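Long-range contact in adenosine monophosphate-protein transferase FICD homolog (Caenorhabditis elegans, PDB 5JJ6), which is a FICD homolog, a largely helical protein of the Fic/DOC (Fido) family: residues I264-L276 against A321-A334. Residues are numbered along the deposited sequence; the frame is centred on the assembly and turned at random.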
loop_
_atom_site.group_PDB
_atom_site.type_symbol
_atom_site.label_atom_id
_atom_site.label_comp_id
_atom_site.label_asym_id
_atom_site.label_seq_id
_atom_site.Cartn_x
_atom_site.Cartn_y
_atom_site.Cartn_z
ATOM N N ILE B 264 -9.702 31.320 -2.979
ATOM C CA ILE B 264 -10.587 30.400 -3.685
ATOM C C ILE B 264 -10.157 30.190 -5.133
ATOM O O ILE B 264 -10.114 29.065 -5.634
ATOM C CB ILE B 264 -12.022 30.897 -3.674
ATOM C CG1 ILE B 264 -12.558 30.935 -2.250
ATOM C CG2 ILE B 264 -12.896 29.998 -4.492
ATOM C CD1 ILE B 264 -14.002 31.376 -2.177
ATOM N N GLU B 265 -9.841 31.277 -5.814
ATOM C CA GLU B 265 -9.374 31.165 -7.187
ATOM C C GLU B 265 -7.998 30.493 -7.263
ATOM O O GLU B 265 -7.743 29.667 -8.144
ATOM C CB GLU B 265 -9.351 32.539 -7.835
ATOM C CG GLU B 265 -9.443 32.462 -9.329
ATOM C CD GLU B 265 -9.759 33.798 -9.950
ATOM O OE1 GLU B 265 -10.190 34.710 -9.202
ATOM O OE2 GLU B 265 -9.588 33.927 -11.183
ATOM N N ARG B 266 -7.122 30.851 -6.332
ATOM C CA ARG B 266 -5.819 30.216 -6.199
ATOM C C ARG B 266 -5.996 28.681 -6.091
ATOM O O ARG B 266 -5.293 27.899 -6.748
ATOM C CB ARG B 266 -5.086 30.794 -4.986
ATOM C CG ARG B 266 -3.677 30.284 -4.808
ATOM C CD ARG B 266 -2.860 31.204 -3.904
ATOM N NE ARG B 266 -3.469 31.391 -2.588
ATOM C CZ ARG B 266 -3.729 32.575 -2.039
ATOM N NH1 ARG B 266 -3.442 33.694 -2.690
ATOM N NH2 ARG B 266 -4.286 32.644 -0.837
ATOM N N ALA B 267 -6.931 28.268 -5.236
ATOM C CA ALA B 267 -7.252 26.863 -5.015
ATOM C C ALA B 267 -7.784 26.166 -6.278
ATOM O O ALA B 267 -7.332 25.076 -6.648
ATOM C CB ALA B 267 -8.253 26.743 -3.885
ATOM N N ALA B 268 -8.761 26.789 -6.927
ATOM C CA ALA B 268 -9.306 26.232 -8.152
ATOM C C ALA B 268 -8.217 26.058 -9.219
ATOM O O ALA B 268 -8.129 25.022 -9.893
ATOM C CB ALA B 268 -10.422 27.116 -8.673
ATOM N N ILE B 269 -7.376 27.071 -9.368
ATOM C CA ILE B 269 -6.344 27.012 -10.389
ATOM C C ILE B 269 -5.320 25.922 -10.047
ATOM O O ILE B 269 -4.837 25.214 -10.931
ATOM C CB ILE B 269 -5.637 28.380 -10.565
ATOM C CG1 ILE B 269 -6.616 29.435 -11.064
ATOM C CG2 ILE B 269 -4.465 28.272 -11.540
ATOM C CD1 ILE B 269 -6.049 30.844 -11.005
ATOM N N ALA B 270 -5.001 25.786 -8.765
ATOM C CA ALA B 270 -4.110 24.722 -8.320
ATOM C C ALA B 270 -4.661 23.353 -8.701
ATOM O O ALA B 270 -3.976 22.542 -9.339
ATOM C CB ALA B 270 -3.911 24.803 -6.852
ATOM N N HIS B 271 -5.900 23.106 -8.287
ATOM C CA HIS B 271 -6.608 21.890 -8.641
ATOM C C HIS B 271 -6.502 21.594 -10.133
ATOM O O HIS B 271 -6.165 20.478 -10.539
ATOM C CB HIS B 271 -8.074 22.008 -8.257
ATOM C CG HIS B 271 -8.868 20.777 -8.546
ATOM N ND1 HIS B 271 -9.121 20.335 -9.826
ATOM C CD2 HIS B 271 -9.491 19.906 -7.718
ATOM C CE1 HIS B 271 -9.848 19.235 -9.775
ATOM N NE2 HIS B 271 -10.092 18.955 -8.507
ATOM N N TYR B 272 -6.790 22.616 -10.936
ATOM C CA TYR B 272 -6.819 22.493 -12.388
ATOM C C TYR B 272 -5.444 22.139 -12.956
ATOM O O TYR B 272 -5.302 21.222 -13.774
ATOM C CB TYR B 272 -7.305 23.809 -13.017
ATOM C CG TYR B 272 -7.338 23.782 -14.529
ATOM C CD1 TYR B 272 -8.183 22.904 -15.203
ATOM C CD2 TYR B 272 -6.499 24.593 -15.281
ATOM C CE1 TYR B 272 -8.218 22.853 -16.580
ATOM C CE2 TYR B 272 -6.519 24.549 -16.669
ATOM C CZ TYR B 272 -7.385 23.673 -17.310
ATOM O OH TYR B 272 -7.430 23.603 -18.687
ATOM N N LYS B 273 -4.435 22.878 -12.515
ATOM C CA LYS B 273 -3.076 22.663 -12.975
ATOM C C LYS B 273 -2.589 21.254 -12.648
ATOM O O LYS B 273 -2.042 20.565 -13.515
ATOM C CB LYS B 273 -2.125 23.706 -12.376
ATOM C CG LYS B 273 -2.346 25.150 -12.895
ATOM C CD LYS B 273 -1.145 26.050 -12.573
ATOM C CE LYS B 273 0.060 25.537 -13.354
ATOM N NZ LYS B 273 1.362 26.038 -12.851
ATOM N N LEU B 274 -2.797 20.820 -11.407
ATOM C CA LEU B 274 -2.366 19.490 -11.000
ATOM C C LEU B 274 -3.110 18.410 -11.801
ATOM O O LEU B 274 -2.500 17.461 -12.309
ATOM C CB LEU B 274 -2.584 19.268 -9.492
ATOM C CG LEU B 274 -2.039 17.935 -8.944
ATOM C CD1 LEU B 274 -0.543 17.812 -9.142
ATOM C CD2 LEU B 274 -2.373 17.749 -7.502
ATOM N N VAL B 275 -4.424 18.565 -11.934
ATOM C CA VAL B 275 -5.194 17.582 -12.678
ATOM C C VAL B 275 -4.740 17.499 -14.138
ATOM O O VAL B 275 -4.748 16.423 -14.733
ATOM C CB VAL B 275 -6.699 17.907 -12.643
ATOM C CG1 VAL B 275 -7.453 17.107 -13.713
ATOM C CG2 VAL B 275 -7.273 17.635 -11.256
ATOM N N LEU B 276 -4.316 18.623 -14.708
ATOM C CA LEU B 276 -3.884 18.609 -16.095
ATOM C C LEU B 276 -2.469 18.074 -16.305
ATOM O O LEU B 276 -2.226 17.367 -17.281
ATOM C CB LEU B 276 -4.012 20.004 -16.711
ATOM C CG LEU B 276 -5.083 19.967 -17.811
ATOM C CD1 LEU B 276 -6.446 19.571 -17.217
ATOM C CD2 LEU B 276 -5.173 21.294 -18.542
ATOM N N ALA B 321 -13.677 24.195 -17.946
ATOM C CA ALA B 321 -12.336 24.715 -17.745
ATOM C C ALA B 321 -11.501 24.387 -18.959
ATOM O O ALA B 321 -10.669 25.186 -19.388
ATOM C CB ALA B 321 -11.704 24.157 -16.493
ATOM N N ASN B 322 -11.784 23.243 -19.568
ATOM C CA ASN B 322 -10.984 22.813 -20.696
ATOM C C ASN B 322 -11.377 23.567 -21.954
ATOM O O ASN B 322 -10.721 23.444 -22.990
ATOM C CB ASN B 322 -11.147 21.316 -20.910
ATOM C CG ASN B 322 -10.789 20.502 -19.675
ATOM O OD1 ASN B 322 -11.485 19.557 -19.357
ATOM N ND2 ASN B 322 -9.723 20.876 -18.971
ATOM N N LEU B 323 -12.433 24.372 -21.861
ATOM C CA LEU B 323 -12.834 25.201 -22.986
ATOM C C LEU B 323 -12.232 26.593 -22.822
ATOM O O LEU B 323 -12.366 27.453 -23.694
ATOM C CB LEU B 323 -14.361 25.267 -23.100
ATOM C CG LEU B 323 -15.066 23.928 -23.372
ATOM C CD1 LEU B 323 -16.589 24.089 -23.440
ATOM C CD2 LEU B 323 -14.510 23.229 -24.614
ATOM N N GLY B 324 -11.532 26.792 -21.707
ATOM C CA GLY B 324 -10.842 28.040 -21.438
ATOM C C GLY B 324 -11.425 28.863 -20.311
ATOM O O GLY B 324 -10.895 29.922 -19.974
ATOM N N ASP B 325 -12.494 28.360 -19.706
ATOM C CA ASP B 325 -13.207 29.116 -18.694
ATOM C C ASP B 325 -13.189 28.470 -17.302
ATOM O O ASP B 325 -13.902 27.500 -17.032
ATOM C CB ASP B 325 -14.637 29.340 -19.164
ATOM C CG ASP B 325 -15.369 30.331 -18.315
ATOM O OD1 ASP B 325 -14.707 30.909 -17.428
ATOM O OD2 ASP B 325 -16.590 30.543 -18.541
ATOM N N LEU B 326 -12.371 29.021 -16.415
ATOM C CA LEU B 326 -12.237 28.495 -15.071
ATOM C C LEU B 326 -13.287 29.055 -14.127
ATOM O O LEU B 326 -13.286 28.741 -12.949
ATOM C CB LEU B 326 -10.848 28.780 -14.521
ATOM C CG LEU B 326 -9.901 27.615 -14.754
ATOM C CD1 LEU B 326 -8.505 27.934 -14.314
ATOM C CD2 LEU B 326 -10.415 26.374 -14.005
ATOM N N ARG B 327 -14.165 29.912 -14.623
ATOM C CA ARG B 327 -15.091 30.600 -13.727
ATOM C C ARG B 327 -16.147 29.671 -13.123
ATOM O O ARG B 327 -16.395 29.748 -11.924
ATOM C CB ARG B 327 -15.761 31.787 -14.445
ATOM C CG ARG B 327 -14.763 32.884 -14.894
ATOM C CD ARG B 327 -15.472 33.934 -15.709
ATOM N NE ARG B 327 -16.156 33.300 -16.828
ATOM C CZ ARG B 327 -17.098 33.878 -17.560
ATOM N NH1 ARG B 327 -17.493 35.107 -17.274
ATOM N NH2 ARG B 327 -17.673 33.211 -18.547
ATOM N N PRO B 328 -16.756 28.778 -13.928
ATOM C CA PRO B 328 -17.727 27.870 -13.307
ATOM C C PRO B 328 -17.154 27.055 -12.144
ATOM O O PRO B 328 -17.819 26.902 -11.114
ATOM C CB PRO B 328 -18.126 26.949 -14.461
ATOM C CG PRO B 328 -17.938 27.759 -15.665
ATOM C CD PRO B 328 -16.730 28.610 -15.392
ATOM N N PHE B 329 -15.934 26.559 -12.306
ATOM C CA PHE B 329 -15.295 25.776 -11.257
ATOM C C PHE B 329 -15.062 26.641 -10.023
ATOM O O PHE B 329 -15.380 26.227 -8.910
ATOM C CB PHE B 329 -13.980 25.182 -11.752
ATOM C CG PHE B 329 -13.298 24.298 -10.752
ATOM C CD1 PHE B 329 -13.968 23.235 -10.172
ATOM C CD2 PHE B 329 -11.980 24.529 -10.395
ATOM C CE1 PHE B 329 -13.336 22.406 -9.240
ATOM C CE2 PHE B 329 -11.339 23.711 -9.471
ATOM C CZ PHE B 329 -12.017 22.642 -8.891
ATOM N N VAL B 330 -14.543 27.850 -10.222
ATOM C CA VAL B 330 -14.348 28.768 -9.105
ATOM C C VAL B 330 -15.654 29.005 -8.357
ATOM O O VAL B 330 -15.681 29.010 -7.129
ATOM C CB VAL B 330 -13.778 30.126 -9.566
ATOM C CG1 VAL B 330 -13.940 31.174 -8.475
ATOM C CG2 VAL B 330 -12.320 29.976 -9.944
ATOM N N ARG B 331 -16.728 29.188 -9.108
ATOM C CA ARG B 331 -18.040 29.399 -8.530
ATOM C C ARG B 331 -18.468 28.181 -7.741
ATOM O O ARG B 331 -19.102 28.300 -6.689
ATOM C CB ARG B 331 -19.072 29.721 -9.621
ATOM C CG ARG B 331 -18.871 31.093 -10.288
ATOM C CD ARG B 331 -20.021 31.439 -11.217
ATOM N NE ARG B 331 -19.710 31.232 -12.621
ATOM C CZ ARG B 331 -19.504 32.218 -13.482
ATOM N NH1 ARG B 331 -19.597 33.469 -13.076
ATOM N NH2 ARG B 331 -19.222 31.966 -14.751
ATOM N N TYR B 332 -18.096 27.010 -8.245
ATOM C CA TYR B 332 -18.418 25.732 -7.598
ATOM C C TYR B 332 -17.730 25.586 -6.246
ATOM O O TYR B 332 -18.401 25.385 -5.209
ATOM C CB TYR B 332 -18.046 24.574 -8.529
ATOM C CG TYR B 332 -18.237 23.192 -7.952
ATOM C CD1 TYR B 332 -19.492 22.616 -7.868
ATOM C CD2 TYR B 332 -17.149 22.444 -7.528
ATOM C CE1 TYR B 332 -19.666 21.352 -7.346
ATOM C CE2 TYR B 332 -17.307 21.184 -7.012
ATOM C CZ TYR B 332 -18.568 20.638 -6.915
ATOM O OH TYR B 332 -18.723 19.363 -6.393
ATOM N N VAL B 333 -16.403 25.698 -6.234
ATOM C CA VAL B 333 -15.692 25.543 -4.969
ATOM C C VAL B 333 -16.095 26.666 -3.994
ATOM O O VAL B 333 -16.154 26.430 -2.777
ATOM C CB VAL B 333 -14.141 25.459 -5.134
ATOM C CG1 VAL B 333 -13.752 25.179 -6.565
ATOM C CG2 VAL B 333 -13.454 26.663 -4.597
ATOM N N ALA B 334 -16.396 27.862 -4.507
ATOM C CA ALA B 334 -16.897 28.932 -3.648
ATOM C C ALA B 334 -18.216 28.528 -2.996
ATOM O O ALA B 334 -18.393 28.657 -1.784
ATOM C CB ALA B 334 -17.075 30.202 -4.428
#
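With CG set anti to the backbone N in both His271 and Phe329 (chi1 -177° in the latter), the two rings swing into the angle between helix 263-277 and helix 327-346 and meet edge to face. Phe329 presents its edge, CZ standing 3.7 Å from His271 CG over one face of the imidazole, near its rim; the ring planes are inclined at 56°. The same phenyl edge runs along the backbone of Ala268, whose CB lies 3.5 Å from Phe329 CD2, while Val333 CG1 covers one phenyl face from within its own helix. Ala268 also marks where the backbones come nearest, its CA 5.7 Å from that of Val330, and its small methyl fits against Val330 CG2 as well. The Ile264 and Val333 side chains lie antiparallel, CG2 against CG2, and Ile264 CD1 rests on Ala334 CB, 4.0 Å away. Toward the other end, Tyr272 is held by the end of helix 311-321 and the connection after it: Leu326 lays CD2 over one ring face, Asn322 ND2 lies in plane at the edge, 3.4 Å from Tyr272 CE1, and Ala321 CB packs close by. The Leu326 side chain is roughly perpendicular to that of Ile269, with CD1 touching Ile269 CG1. A Schellman motif at Gly324 closes helix 311-321, and Asp325 caps the next helix through Arg327 N. Helix 263-277 is part of the Fic/DOC region; the axes of 264-276 and 327-334 approach to 9.2 Å, with their N-to-C directions at 118°. Across this interface cohesion is apolar and aromatic, whereas the polar end of His271 is satisfied outside it, NE2 bonding to Tyr314 OH, which would restrain the imidazole face that receives Phe329.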